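Local coordinates for protein transcriptional regulator AcuR (Rhodobacter sphaeroides 2.4.1, PDB 3BRU) that represses transcription of its own operon as a TetR-family DNA-binding protein, probably binding two operator sequences in the promoter, at residues L40-E45 against S49-D54; L30-L35 against H69-K74; G131-E136 against A146-V151; A106-F111 against E183-G188. All blocks are in the same frame, centred on the assembly; numbering follows the deposited sequence.

Contacts 1 and 2 both use helix 31-45 and lie within the TetR-type DNA-binding domain, their centres about 14 Å apart, with contact 1 nested along the chain in the loop that contact 2 closes. Contact 3, in the C-terminal domain, lies about 15 Å from contact 1 between centres and meets it directly: Asn132 ND2 hydrogen-bonds Leu43 O at 2.7 Å and Glu136 OE2 takes a bond from Ser49 OG at 2.9 Å, so the two domains join here. Contact 4 belongs to the same C-terminal domain, with its nearest atoms about 7 Å from contact 3, but its centre is about 33 Å from that of contact 2. Contacts 1, 3 and 4 also touch the second subunit.

Contact 1: L40-E45 against S49-D54; sequences LEHLTE and SSVGVD
Leu40 O, just ahead of the His42 and Leu43 that meet Val51, is gripped twice by Thr44. The hydroxyl OG1 of Thr44 donates to Leu40 O at 2.7 Å, and Thr44 N gives the same oxygen its helical bond at 3.1 Å. The hydroxyl approaches at a C=O angle of 144°, tilted 20° from the carbonyl plane, and the bond satisfies the polar end of a buried residue. Across the contact the evidence is of apolar packing, and Val51 carries all of one side. Its CG1 lies 4.0 Å from CB of His42, while CG2 sits near the same CB and 4.0 Å from His42 O. Leu43 approaches from another direction: its CD1 reaches CB of Val51 at 4.1 Å. With CG1 of Val51 anti to its backbone N (chi1 177°), one methyl serves both residues of the helix.

This places the first helix of the TetR DNA-binding domain, helix 31-45, against the loop entering the predicted helix-turn-helix, where Gly52 is the N-cap of helix 53-60. Replacing Val51 by a serine would probably take from CD1 of Leu43 much of its apolar contact on this side and put a hydroxyl into a buried spot beside CB of His42. The imidazole itself turns its ND1 to Glu55 OE2 of helix 53-60, a hydrogen bond that ties the two helices a step farther along.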
loop_
_atom_site.group_PDB
_atom_site.type_symbol
_atom_site.label_atom_id
_atom_site.label_comp_id
_atom_site.label_asym_id
_atom_site.label_seq_id
_atom_site.Cartn_x
_atom_site.Cartn_y
_atom_site.Cartn_z
ATOM N N LEU A 40 -13.332 -4.612 12.571
ATOM C CA LEU A 40 -12.289 -5.343 11.835
ATOM C C LEU A 40 -12.744 -5.730 10.456
ATOM O O LEU A 40 -11.990 -5.547 9.492
ATOM C CB LEU A 40 -11.784 -6.587 12.579
ATOM C CG LEU A 40 -11.040 -6.343 13.904
ATOM C CD1 LEU A 40 -10.808 -7.621 14.679
ATOM C CD2 LEU A 40 -9.714 -5.537 13.736
ATOM N N GLU A 41 -13.967 -6.215 10.334
ATOM C CA GLU A 41 -14.475 -6.616 9.030
ATOM C C GLU A 41 -14.601 -5.450 8.067
ATOM O O GLU A 41 -14.168 -5.550 6.925
ATOM C CB GLU A 41 -15.801 -7.367 9.153
ATOM C CG GLU A 41 -15.637 -8.745 9.803
ATOM C CD GLU A 41 -16.972 -9.466 10.046
ATOM O OE1 GLU A 41 -18.013 -8.835 9.741
ATOM O OE2 GLU A 41 -16.989 -10.639 10.557
ATOM N N HIS A 42 -15.167 -4.346 8.534
ATOM C CA HIS A 42 -15.496 -3.213 7.676
ATOM C C HIS A 42 -14.269 -2.411 7.296
ATOM O O HIS A 42 -14.161 -1.979 6.168
ATOM C CB HIS A 42 -16.532 -2.293 8.330
ATOM C CG HIS A 42 -17.929 -2.818 8.276
ATOM N ND1 HIS A 42 -18.918 -2.231 7.513
ATOM C CD2 HIS A 42 -18.498 -3.897 8.865
ATOM C CE1 HIS A 42 -20.038 -2.920 7.643
ATOM N NE2 HIS A 42 -19.815 -3.925 8.475
ATOM N N LEU A 43 -13.336 -2.229 8.229
ATOM C CA LEU A 43 -12.080 -1.517 7.918
ATOM C C LEU A 43 -10.992 -2.290 7.175
ATOM O O LEU A 43 -10.080 -1.662 6.575
ATOM C CB LEU A 43 -11.457 -0.933 9.170
ATOM C CG LEU A 43 -11.960 0.430 9.617
ATOM C CD1 LEU A 43 -13.452 0.388 9.955
ATOM C CD2 LEU A 43 -11.118 0.836 10.838
ATOM N N THR A 44 -11.057 -3.620 7.215
ATOM C CA THR A 44 -10.180 -4.449 6.362
ATOM C C THR A 44 -10.741 -4.529 4.919
ATOM O O THR A 44 -10.011 -4.776 3.973
ATOM C CB THR A 44 -9.940 -5.876 6.961
ATOM O OG1 THR A 44 -11.183 -6.560 7.102
ATOM C CG2 THR A 44 -9.292 -5.779 8.350
ATOM N N GLU A 45 -12.039 -4.303 4.771
ATOM C CA GLU A 45 -12.696 -4.396 3.483
ATOM C C GLU A 45 -12.733 -3.028 2.798
ATOM O O GLU A 45 -12.466 -2.914 1.597
ATOM C CB GLU A 45 -14.102 -4.966 3.666
ATOM C CG GLU A 45 -14.859 -5.136 2.366
ATOM C CD GLU A 45 -15.818 -6.330 2.360
ATOM O OE1 GLU A 45 -16.076 -6.924 3.466
ATOM O OE2 GLU A 45 -16.309 -6.666 1.234
ATOM N N SER A 49 -11.991 6.083 6.618
ATOM C CA SER A 49 -12.733 7.213 6.001
ATOM C C SER A 49 -14.101 6.853 5.393
ATOM O O SER A 49 -14.959 7.709 5.281
ATOM C CB SER A 49 -11.918 7.922 4.901
ATOM O OG SER A 49 -10.563 8.129 5.255
ATOM N N SER A 50 -14.274 5.587 4.995
ATOM C CA SER A 50 -15.465 5.089 4.305
ATOM C C SER A 50 -16.553 4.615 5.253
ATOM O O SER A 50 -17.705 4.430 4.870
ATOM C CB SER A 50 -15.063 3.888 3.456
ATOM O OG SER A 50 -15.015 4.264 2.103
ATOM N N VAL A 51 -16.176 4.365 6.490
ATOM C CA VAL A 51 -17.059 3.645 7.367
ATOM C C VAL A 51 -17.464 4.511 8.550
ATOM O O VAL A 51 -16.613 4.902 9.354
ATOM C CB VAL A 51 -16.390 2.332 7.834
ATOM C CG1 VAL A 51 -17.264 1.607 8.818
ATOM C CG2 VAL A 51 -16.100 1.443 6.626
ATOM N N GLY A 52 -18.763 4.801 8.661
ATOM C CA GLY A 52 -19.276 5.568 9.786
ATOM C C GLY A 52 -19.714 4.671 10.941
ATOM O O GLY A 52 -19.866 3.450 10.782
ATOM N N VAL A 53 -19.944 5.289 12.092
ATOM C CA VAL A 53 -20.404 4.596 13.278
ATOM C C VAL A 53 -21.754 3.907 13.082
ATOM O O VAL A 53 -21.947 2.789 13.564
ATOM C CB VAL A 53 -20.439 5.554 14.504
ATOM C CG1 VAL A 53 -21.138 4.925 15.731
ATOM C CG2 VAL A 53 -19.030 6.012 14.848
ATOM N N ASP A 54 -22.691 4.552 12.394
ATOM C CA ASP A 54 -23.986 3.925 12.184
ATOM C C ASP A 54 -23.885 2.619 11.423
ATOM O O ASP A 54 -24.590 1.675 11.739
ATOM C CB ASP A 54 -24.951 4.838 11.441
ATOM C CG ASP A 54 -25.423 6.006 12.277
ATOM O OD1 ASP A 54 -25.268 5.985 13.529
ATOM O OD2 ASP A 54 -25.971 6.965 11.660
#

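Contact 2: L30-L35 against H69-K74; sequences LAHQSL and HYFRNK
The Tyr70 ring is sandwiched between two histidines: CD2 of His69 stands over the centre of one face, and CD2 of His32 lies above the opposite face, displaced toward the rim. The His32–Tyr70 pair is T-shaped, with centroids 5.1 Å apart and planes at 59°, the imidazole presenting its edge. CB of His32 joins in by a CH-pi contact, 4.3 Å from the Tyr70 ring centroid. Because CG of His32 is anti to its backbone N (chi1 -171°), the imidazole extends past Tyr70 to Phe71. That second pair meets rim to rim, His32 CD2 lying 4.0 Å from Phe71 CZ, with planes only 28° apart. Tyr70 CB covers one face of the Phe71 ring, and Leu35 CD1 approaches the edge, 4.0 Å from Phe71 CE2. A water bridges the two segments: it accepts from His32 N at 3.0 Å and bonds Tyr70 OH at 2.8 Å.

This aromatic cluster packs the start of helix 31-45 against the end of helix 64-70, the second helix of the predicted helix-turn-helix. Behind it, Leu35 rests on Ile56, Leu57 and Ala60 of helix 53-60, while Phe71 meets Phe67 of helix 64-70 and Phe77 of helix 74-97.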
loop_
_atom_site.group_PDB
_atom_site.type_symbol
_atom_site.label_atom_id
_atom_site.label_comp_id
_atom_site.label_asym_id
_atom_site.label_seq_id
_atom_site.Cartn_x
_atom_site.Cartn_y
_atom_site.Cartn_z
ATOM N N LEU A 30 -22.420 -9.763 24.640
ATOM C CA LEU A 30 -21.545 -9.836 23.467
ATOM C C LEU A 30 -21.264 -8.466 22.783
ATOM O O LEU A 30 -20.661 -8.438 21.729
ATOM C CB LEU A 30 -22.092 -10.867 22.449
ATOM C CG LEU A 30 -22.016 -12.390 22.734
ATOM C CD1 LEU A 30 -22.841 -13.206 21.749
ATOM C CD2 LEU A 30 -20.583 -12.912 22.743
ATOM N N ALA A 31 -21.701 -7.350 23.381
ATOM C CA ALA A 31 -21.685 -6.045 22.694
ATOM C C ALA A 31 -20.284 -5.593 22.252
ATOM O O ALA A 31 -20.124 -5.172 21.086
ATOM C CB ALA A 31 -22.394 -4.955 23.496
ATOM N N HIS A 32 -19.291 -5.676 23.155
ATOM C CA HIS A 32 -17.914 -5.343 22.825
ATOM C C HIS A 32 -17.312 -6.219 21.720
ATOM O O HIS A 32 -16.744 -5.669 20.755
ATOM C CB HIS A 32 -17.036 -5.446 24.044
ATOM C CG HIS A 32 -15.647 -4.924 23.838
ATOM N ND1 HIS A 32 -14.565 -5.752 23.629
ATOM C CD2 HIS A 32 -15.162 -3.659 23.819
ATOM C CE1 HIS A 32 -13.474 -5.018 23.496
ATOM N NE2 HIS A 32 -13.808 -3.746 23.615
ATOM N N GLN A 33 -17.397 -7.558 21.833
ATOM C CA GLN A 33 -16.880 -8.350 20.720
ATOM C C GLN A 33 -17.568 -8.059 19.403
ATOM O O GLN A 33 -16.903 -8.093 18.389
ATOM C CB GLN A 33 -16.668 -9.855 20.972
ATOM C CG GLN A 33 -17.775 -10.872 20.734
ATOM C CD GLN A 33 -18.250 -11.147 19.300
ATOM O OE1 GLN A 33 -19.416 -11.445 19.126
ATOM N NE2 GLN A 33 -17.383 -11.088 18.305
ATOM N N SER A 34 -18.870 -7.779 19.415
ATOM C CA SER A 34 -19.612 -7.535 18.191
ATOM C C SER A 34 -19.080 -6.275 17.522
ATOM O O SER A 34 -18.952 -6.236 16.294
ATOM C CB SER A 34 -21.106 -7.334 18.449
ATOM O OG SER A 34 -21.648 -8.469 19.055
ATOM N N LEU A 35 -18.814 -5.246 18.333
ATOM C CA LEU A 35 -18.302 -3.953 17.861
ATOM C C LEU A 35 -16.931 -4.139 17.223
ATOM O O LEU A 35 -16.729 -3.730 16.076
ATOM C CB LEU A 35 -18.268 -2.929 18.985
ATOM C CG LEU A 35 -19.656 -2.409 19.382
ATOM C CD1 LEU A 35 -19.582 -1.496 20.619
ATOM C CD2 LEU A 35 -20.443 -1.734 18.222
ATOM N N HIS A 69 -20.560 3.562 25.665
ATOM C CA HIS A 69 -20.119 2.983 26.914
ATOM C C HIS A 69 -18.629 2.661 26.862
ATOM O O HIS A 69 -17.901 2.894 27.828
ATOM C CB HIS A 69 -20.907 1.704 27.193
ATOM C CG HIS A 69 -20.556 1.054 28.499
ATOM N ND1 HIS A 69 -20.898 1.605 29.719
ATOM C CD2 HIS A 69 -19.899 -0.100 28.779
ATOM C CE1 HIS A 69 -20.477 0.813 30.693
ATOM N NE2 HIS A 69 -19.864 -0.225 30.150
ATOM N N TYR A 70 -18.187 2.127 25.724
ATOM C CA TYR A 70 -16.851 1.619 25.552
ATOM C C TYR A 70 -15.920 2.610 24.876
ATOM O O TYR A 70 -14.735 2.625 25.170
ATOM C CB TYR A 70 -16.909 0.310 24.754
ATOM C CG TYR A 70 -17.504 -0.859 25.530
ATOM C CD1 TYR A 70 -16.821 -1.432 26.615
ATOM C CD2 TYR A 70 -18.753 -1.386 25.197
ATOM C CE1 TYR A 70 -17.367 -2.517 27.333
ATOM C CE2 TYR A 70 -19.313 -2.444 25.915
ATOM C CZ TYR A 70 -18.609 -3.013 26.973
ATOM O OH TYR A 70 -19.144 -4.060 27.665
ATOM N N PHE A 71 -16.420 3.417 23.949
ATOM C CA PHE A 71 -15.515 4.239 23.121
ATOM C C PHE A 71 -15.993 5.659 23.157
ATOM O O PHE A 71 -17.204 5.886 23.178
ATOM C CB PHE A 71 -15.463 3.715 21.676
ATOM C CG PHE A 71 -15.167 2.228 21.588
ATOM C CD1 PHE A 71 -13.921 1.725 21.973
ATOM C CD2 PHE A 71 -16.151 1.335 21.163
ATOM C CE1 PHE A 71 -13.663 0.372 21.907
ATOM C CE2 PHE A 71 -15.895 -0.016 21.092
ATOM C CZ PHE A 71 -14.652 -0.502 21.454
ATOM N N ARG A 72 -15.086 6.629 23.230
ATOM C CA ARG A 72 -15.625 7.978 23.335
ATOM C C ARG A 72 -16.055 8.544 22.009
ATOM O O ARG A 72 -16.957 9.360 21.953
ATOM C CB ARG A 72 -14.823 8.969 24.192
ATOM C CG ARG A 72 -13.368 8.791 24.306
ATOM C CD ARG A 72 -12.842 10.086 24.954
ATOM N NE ARG A 72 -11.457 9.986 25.422
ATOM C CZ ARG A 72 -10.389 9.836 24.631
ATOM N NH1 ARG A 72 -10.519 9.743 23.302
ATOM N NH2 ARG A 72 -9.180 9.767 25.175
ATOM N N ASN A 73 -15.442 8.052 20.950
ATOM C CA ASN A 73 -15.743 8.464 19.580
ATOM C C ASN A 73 -15.138 7.461 18.592
ATOM O O ASN A 73 -14.448 6.505 18.998
ATOM C CB ASN A 73 -15.204 9.883 19.297
ATOM C CG ASN A 73 -13.774 10.110 19.829
ATOM O OD1 ASN A 73 -12.921 9.218 19.842
ATOM N ND2 ASN A 73 -13.523 11.312 20.283
ATOM N N LYS A 74 -15.388 7.709 17.304
ATOM C CA LYS A 74 -14.821 6.911 16.207
ATOM C C LYS A 74 -13.279 6.770 16.305
ATOM O O LYS A 74 -12.737 5.700 16.071
ATOM C CB LYS A 74 -15.264 7.512 14.868
ATOM C CG LYS A 74 -15.182 6.583 13.687
ATOM C CD LYS A 74 -14.894 7.380 12.389
ATOM C CE LYS A 74 -15.103 6.555 11.138
ATOM N NZ LYS A 74 -14.993 7.424 9.870
HETATM O O HOH W 1 -19.808 -6.294 26.092
#

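Contact 3: G131-E136 against A146-V151; sequences GNLGQE and AALIGV
Leu133 and Leu148 meet at nearly a right angle, and the tight part of the contact is the fork of Leu148. Its CD2 presses on the side chain of Leu133, 3.8 Å from CB and 3.9 Å from CD1 of that residue. The other methyl, CD1 of Leu148, lies instead against the main chain, 3.8 Å from Gly134 N and 3.9 Å from Leu133 C. The backbones come close at Gly134, whose CA is 6.7 Å from CA of Leu148. A chi1 of -65° turns CG of Leu148 toward helix 129-135, and chi2 of 165° sets its two methyls, one on the Leu133 side chain and one on the backbone at Gly134.

The two segments belong to the all-helical C-terminal domain of the TetR fold, where the short helix 129-135 lies between the DNA-binding domain and the long helix 143-167. Both leucines also rest on Ile82 of helix 74-97, and Leu148 touches Leu198 of the second subunit. Cutting Leu148 back to an alanine is likely to open a gap against Leu133 and the Gly134 backbone and leave Ile82 and that neighbouring Leu198 with less to pack on.

The whole contact buries 121 Å², nearly all of it at Leu133, Gly134 and Leu148, and away from them the pairing is sparse. Ala146 is exposed, and Ala147, Ile149 and Gly150 are partly so. On the far side of helix 129-135, Asn132 packs on Gln135 of the second subunit and Gln135 on its Asn132, and Gln135 O accepts a hydrogen bond from Lys197 NZ of that subunit.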
loop_
_atom_site.group_PDB
_atom_site.type_symbol
_atom_site.label_atom_id
_atom_site.label_comp_id
_atom_site.label_asym_id
_atom_site.label_seq_id
_atom_site.Cartn_x
_atom_site.Cartn_y
_atom_site.Cartn_z
ATOM N N GLY A 131 -2.274 -1.738 6.793
ATOM C CA GLY A 131 -1.990 -1.207 5.465
ATOM C C GLY A 131 -3.101 -0.295 5.017
ATOM O O GLY A 131 -2.820 0.798 4.492
ATOM N N ASN A 132 -4.356 -0.728 5.190
ATOM C CA ASN A 132 -5.498 0.148 4.830
ATOM C C ASN A 132 -5.428 1.491 5.536
ATOM O O ASN A 132 -5.600 2.523 4.898
ATOM C CB ASN A 132 -6.861 -0.465 5.148
ATOM C CG ASN A 132 -7.208 -1.671 4.281
ATOM O OD1 ASN A 132 -6.408 -2.157 3.450
ATOM N ND2 ASN A 132 -8.426 -2.169 4.471
ATOM N N LEU A 133 -5.209 1.492 6.851
ATOM C CA LEU A 133 -5.221 2.745 7.585
ATOM C C LEU A 133 -3.961 3.561 7.285
ATOM O O LEU A 133 -4.021 4.807 7.193
ATOM C CB LEU A 133 -5.353 2.522 9.088
ATOM C CG LEU A 133 -6.594 1.841 9.667
ATOM C CD1 LEU A 133 -6.516 1.840 11.185
ATOM C CD2 LEU A 133 -7.876 2.480 9.227
ATOM N N GLY A 134 -2.829 2.866 7.147
ATOM C CA GLY A 134 -1.551 3.504 6.810
ATOM C C GLY A 134 -1.599 4.346 5.544
ATOM O O GLY A 134 -1.137 5.495 5.515
ATOM N N GLN A 135 -2.152 3.763 4.493
ATOM C CA GLN A 135 -2.414 4.474 3.256
ATOM C C GLN A 135 -3.326 5.703 3.389
ATOM O O GLN A 135 -3.117 6.683 2.676
ATOM C CB GLN A 135 -2.974 3.523 2.195
ATOM C CG GLN A 135 -2.902 4.082 0.786
ATOM C CD GLN A 135 -1.476 4.137 0.211
ATOM O OE1 GLN A 135 -0.605 4.821 0.749
ATOM N NE2 GLN A 135 -1.258 3.457 -0.927
ATOM N N GLU A 136 -4.333 5.668 4.261
ATOM C CA GLU A 136 -5.183 6.859 4.414
ATOM C C GLU A 136 -4.794 7.816 5.551
ATOM O O GLU A 136 -5.600 8.638 5.985
ATOM C CB GLU A 136 -6.667 6.482 4.490
ATOM C CG GLU A 136 -7.056 5.674 5.699
ATOM C CD GLU A 136 -8.392 4.925 5.491
ATOM O OE1 GLU A 136 -8.421 3.705 5.865
ATOM O OE2 GLU A 136 -9.383 5.544 4.954
ATOM N N ALA A 146 1.665 7.033 15.228
ATOM C CA ALA A 146 2.535 6.278 16.113
ATOM C C ALA A 146 1.974 4.885 16.389
ATOM O O ALA A 146 2.733 3.910 16.549
ATOM C CB ALA A 146 2.727 7.044 17.423
ATOM N N ALA A 147 0.645 4.781 16.455
ATOM C CA ALA A 147 0.031 3.498 16.740
ATOM C C ALA A 147 0.261 2.574 15.546
ATOM O O ALA A 147 0.688 1.433 15.726
ATOM C CB ALA A 147 -1.427 3.656 17.043
ATOM N N LEU A 148 0.036 3.077 14.323
ATOM C CA LEU A 148 0.249 2.256 13.119
ATOM C C LEU A 148 1.723 1.886 12.923
ATOM O O LEU A 148 2.041 0.728 12.630
ATOM C CB LEU A 148 -0.306 2.916 11.868
ATOM C CG LEU A 148 -1.820 3.111 11.777
ATOM C CD1 LEU A 148 -2.036 4.130 10.630
ATOM C CD2 LEU A 148 -2.599 1.716 11.584
ATOM N N ILE A 149 2.610 2.859 13.089
ATOM C CA ILE A 149 4.041 2.627 12.937
ATOM C C ILE A 149 4.536 1.606 13.992
ATOM O O ILE A 149 5.395 0.755 13.702
ATOM C CB ILE A 149 4.854 3.960 12.988
ATOM C CG1 ILE A 149 4.476 4.868 11.812
ATOM C CG2 ILE A 149 6.360 3.686 12.896
ATOM C CD1 ILE A 149 5.175 6.274 11.828
ATOM N N GLY A 150 3.999 1.697 15.202
ATOM C CA GLY A 150 4.356 0.797 16.294
ATOM C C GLY A 150 4.120 -0.660 15.941
ATOM O O GLY A 150 4.990 -1.513 16.186
ATOM N N VAL A 151 2.957 -0.959 15.364
ATOM C CA VAL A 151 2.591 -2.333 14.999
ATOM C C VAL A 151 3.549 -2.905 13.911
ATOM O O VAL A 151 4.059 -4.027 14.034
ATOM C CB VAL A 151 1.138 -2.371 14.504
ATOM C CG1 VAL A 151 0.761 -3.719 14.006
ATOM C CG2 VAL A 151 0.154 -1.908 15.620
#

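Contact 4: A106-F111 against E183-G188; sequences ARLRLF and EAFWIG
The axes of segments 106-111 and 183-188 run almost parallel, 15° apart, yet approach no closer than 14.0 Å, and the nearest CA atoms, those of Leu108 and Phe185, are 10.2 Å apart. Large side chains therefore span the gap between helix 104-120 and helix 178-199 in the buried interior of the C-terminal TetR domain.

Leu108 comes over one face of the Phe185 ring, with its CD1 4.0 Å from the ring centroid in a CH-pi contact. Phe185 has CG anti to its backbone N (chi1 -178°), which sends the ring outward to Leu108 and Phe111. Phe111 meets it at the edge, its CE2 lying 4.1 Å from CE2 of Phe185. On its own helix Phe185 also packs against Trp186, its CD2 lying over a face of the indole.

Leu92 and Leu93 of helix 74-97 close in on Phe111, Phe163 of helix 143-167 touches Leu108, and Trp189 adds its ring to both Phe111 and Phe185. The indole NE1 of Trp186 hydrogen-bonds Thr159 OG1. Phe111 and Trp186 reach for each other from opposite directions, with planes at 49°, and the closest approach of these two rings is Phe111 CZ to Trp186 CH2 at 3.6 Å.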
loop_
_atom_site.group_PDB
_atom_site.type_symbol
_atom_site.label_atom_id
_atom_site.label_comp_id
_atom_site.label_asym_id
_atom_site.label_seq_id
_atom_site.Cartn_x
_atom_site.Cartn_y
_atom_site.Cartn_z
ATOM N N ALA A 106 11.641 -21.463 5.897
ATOM C CA ALA A 106 10.376 -22.174 5.775
ATOM C C ALA A 106 9.252 -21.633 6.659
ATOM O O ALA A 106 8.087 -21.723 6.263
ATOM C CB ALA A 106 10.546 -23.697 5.946
ATOM N N ARG A 107 9.583 -21.086 7.837
ATOM C CA ARG A 107 8.608 -20.385 8.674
ATOM C C ARG A 107 8.071 -19.117 8.009
ATOM O O ARG A 107 6.921 -18.739 8.229
ATOM C CB ARG A 107 9.201 -19.969 10.014
ATOM C CG ARG A 107 9.617 -21.088 10.892
ATOM C CD ARG A 107 10.480 -20.538 11.958
ATOM N NE ARG A 107 11.266 -21.610 12.516
ATOM C CZ ARG A 107 12.260 -21.430 13.385
ATOM N NH1 ARG A 107 12.573 -20.206 13.792
ATOM N NH2 ARG A 107 12.930 -22.480 13.855
ATOM N N LEU A 108 8.917 -18.443 7.241
ATOM C CA LEU A 108 8.481 -17.250 6.529
ATOM C C LEU A 108 7.528 -17.622 5.382
ATOM O O LEU A 108 6.553 -16.951 5.158
ATOM C CB LEU A 108 9.680 -16.412 6.046
ATOM C CG LEU A 108 9.271 -15.101 5.334
ATOM C CD1 LEU A 108 8.601 -14.098 6.290
ATOM C CD2 LEU A 108 10.440 -14.440 4.553
ATOM N N ARG A 109 7.834 -18.695 4.669
ATOM C CA ARG A 109 6.976 -19.211 3.594
ATOM C C ARG A 109 5.650 -19.734 4.135
ATOM O O ARG A 109 4.628 -19.543 3.497
ATOM C CB ARG A 109 7.689 -20.302 2.801
ATOM C CG ARG A 109 8.859 -19.746 1.977
ATOM C CD ARG A 109 9.525 -20.817 1.073
ATOM N NE ARG A 109 10.841 -21.252 1.581
ATOM C CZ ARG A 109 11.105 -22.423 2.183
ATOM N NH1 ARG A 109 12.346 -22.696 2.593
ATOM N NH2 ARG A 109 10.140 -23.334 2.389
ATOM N N LEU A 110 5.666 -20.356 5.323
ATOM C CA LEU A 110 4.424 -20.763 5.991
ATOM C C LEU A 110 3.502 -19.573 6.308
ATOM O O LEU A 110 2.326 -19.625 6.015
ATOM C CB LEU A 110 4.697 -21.610 7.243
ATOM C CG LEU A 110 3.446 -22.043 8.025
ATOM C CD1 LEU A 110 2.529 -23.043 7.241
ATOM C CD2 LEU A 110 3.851 -22.643 9.324
ATOM N N PHE A 111 4.053 -18.505 6.880
ATOM C CA PHE A 111 3.292 -17.295 7.163
ATOM C C PHE A 111 2.580 -16.726 5.938
ATOM O O PHE A 111 1.383 -16.411 5.997
ATOM C CB PHE A 111 4.153 -16.206 7.818
ATOM C CG PHE A 111 3.565 -14.826 7.649
ATOM C CD1 PHE A 111 2.478 -14.427 8.409
ATOM C CD2 PHE A 111 4.064 -13.955 6.681
ATOM C CE1 PHE A 111 1.907 -13.184 8.221
ATOM C CE2 PHE A 111 3.508 -12.715 6.485
ATOM C CZ PHE A 111 2.432 -12.320 7.248
ATOM N N GLU A 183 12.647 -4.964 6.874
ATOM C CA GLU A 183 11.926 -3.793 6.510
ATOM C C GLU A 183 11.499 -3.903 5.055
ATOM O O GLU A 183 10.350 -3.599 4.730
ATOM C CB GLU A 183 12.739 -2.514 6.749
ATOM C CG GLU A 183 11.881 -1.273 6.476
ATOM C CD GLU A 183 12.612 0.040 6.657
ATOM O OE1 GLU A 183 13.859 0.016 6.803
ATOM O OE2 GLU A 183 11.943 1.101 6.632
ATOM N N ALA A 184 12.406 -4.318 4.176
ATOM C CA ALA A 184 12.016 -4.504 2.783
ATOM C C ALA A 184 10.910 -5.558 2.631
ATOM O O ALA A 184 9.984 -5.311 1.874
ATOM C CB ALA A 184 13.197 -4.825 1.903
ATOM N N PHE A 185 10.970 -6.691 3.366
ATOM C CA PHE A 185 9.848 -7.654 3.387
ATOM C C PHE A 185 8.481 -7.008 3.711
ATOM O O PHE A 185 7.520 -7.219 2.974
ATOM C CB PHE A 185 10.066 -8.859 4.336
ATOM C CG PHE A 185 8.916 -9.856 4.308
ATOM C CD1 PHE A 185 8.879 -10.863 3.353
ATOM C CD2 PHE A 185 7.831 -9.730 5.168
ATOM C CE1 PHE A 185 7.795 -11.766 3.289
ATOM C CE2 PHE A 185 6.739 -10.614 5.101
ATOM C CZ PHE A 185 6.730 -11.641 4.159
ATOM N N TRP A 186 8.394 -6.247 4.802
ATOM C CA TRP A 186 7.111 -5.653 5.210
ATOM C C TRP A 186 6.611 -4.523 4.298
ATOM O O TRP A 186 5.379 -4.395 4.072
ATOM C CB TRP A 186 7.094 -5.288 6.717
ATOM C CG TRP A 186 6.954 -6.566 7.522
ATOM C CD1 TRP A 186 7.955 -7.266 8.120
ATOM C CD2 TRP A 186 5.754 -7.340 7.698
ATOM N NE1 TRP A 186 7.453 -8.436 8.678
ATOM C CE2 TRP A 186 6.107 -8.501 8.429
ATOM C CE3 TRP A 186 4.407 -7.160 7.309
ATOM C CZ2 TRP A 186 5.161 -9.467 8.815
ATOM C CZ3 TRP A 186 3.471 -8.134 7.668
ATOM C CH2 TRP A 186 3.856 -9.266 8.417
ATOM N N ILE A 187 7.546 -3.730 3.754
ATOM C CA ILE A 187 7.217 -2.756 2.689
ATOM C C ILE A 187 6.571 -3.506 1.493
ATOM O O ILE A 187 5.497 -3.148 1.025
ATOM C CB ILE A 187 8.475 -1.974 2.160
ATOM C CG1 ILE A 187 9.037 -0.971 3.183
ATOM C CG2 ILE A 187 8.184 -1.338 0.778
ATOM C CD1 ILE A 187 10.407 -0.382 2.792
ATOM N N GLY A 188 7.228 -4.552 1.018
ATOM C CA GLY A 188 6.764 -5.254 -0.172
ATOM C C GLY A 188 5.507 -6.066 0.028
ATOM O O GLY A 188 4.617 -6.079 -0.845
#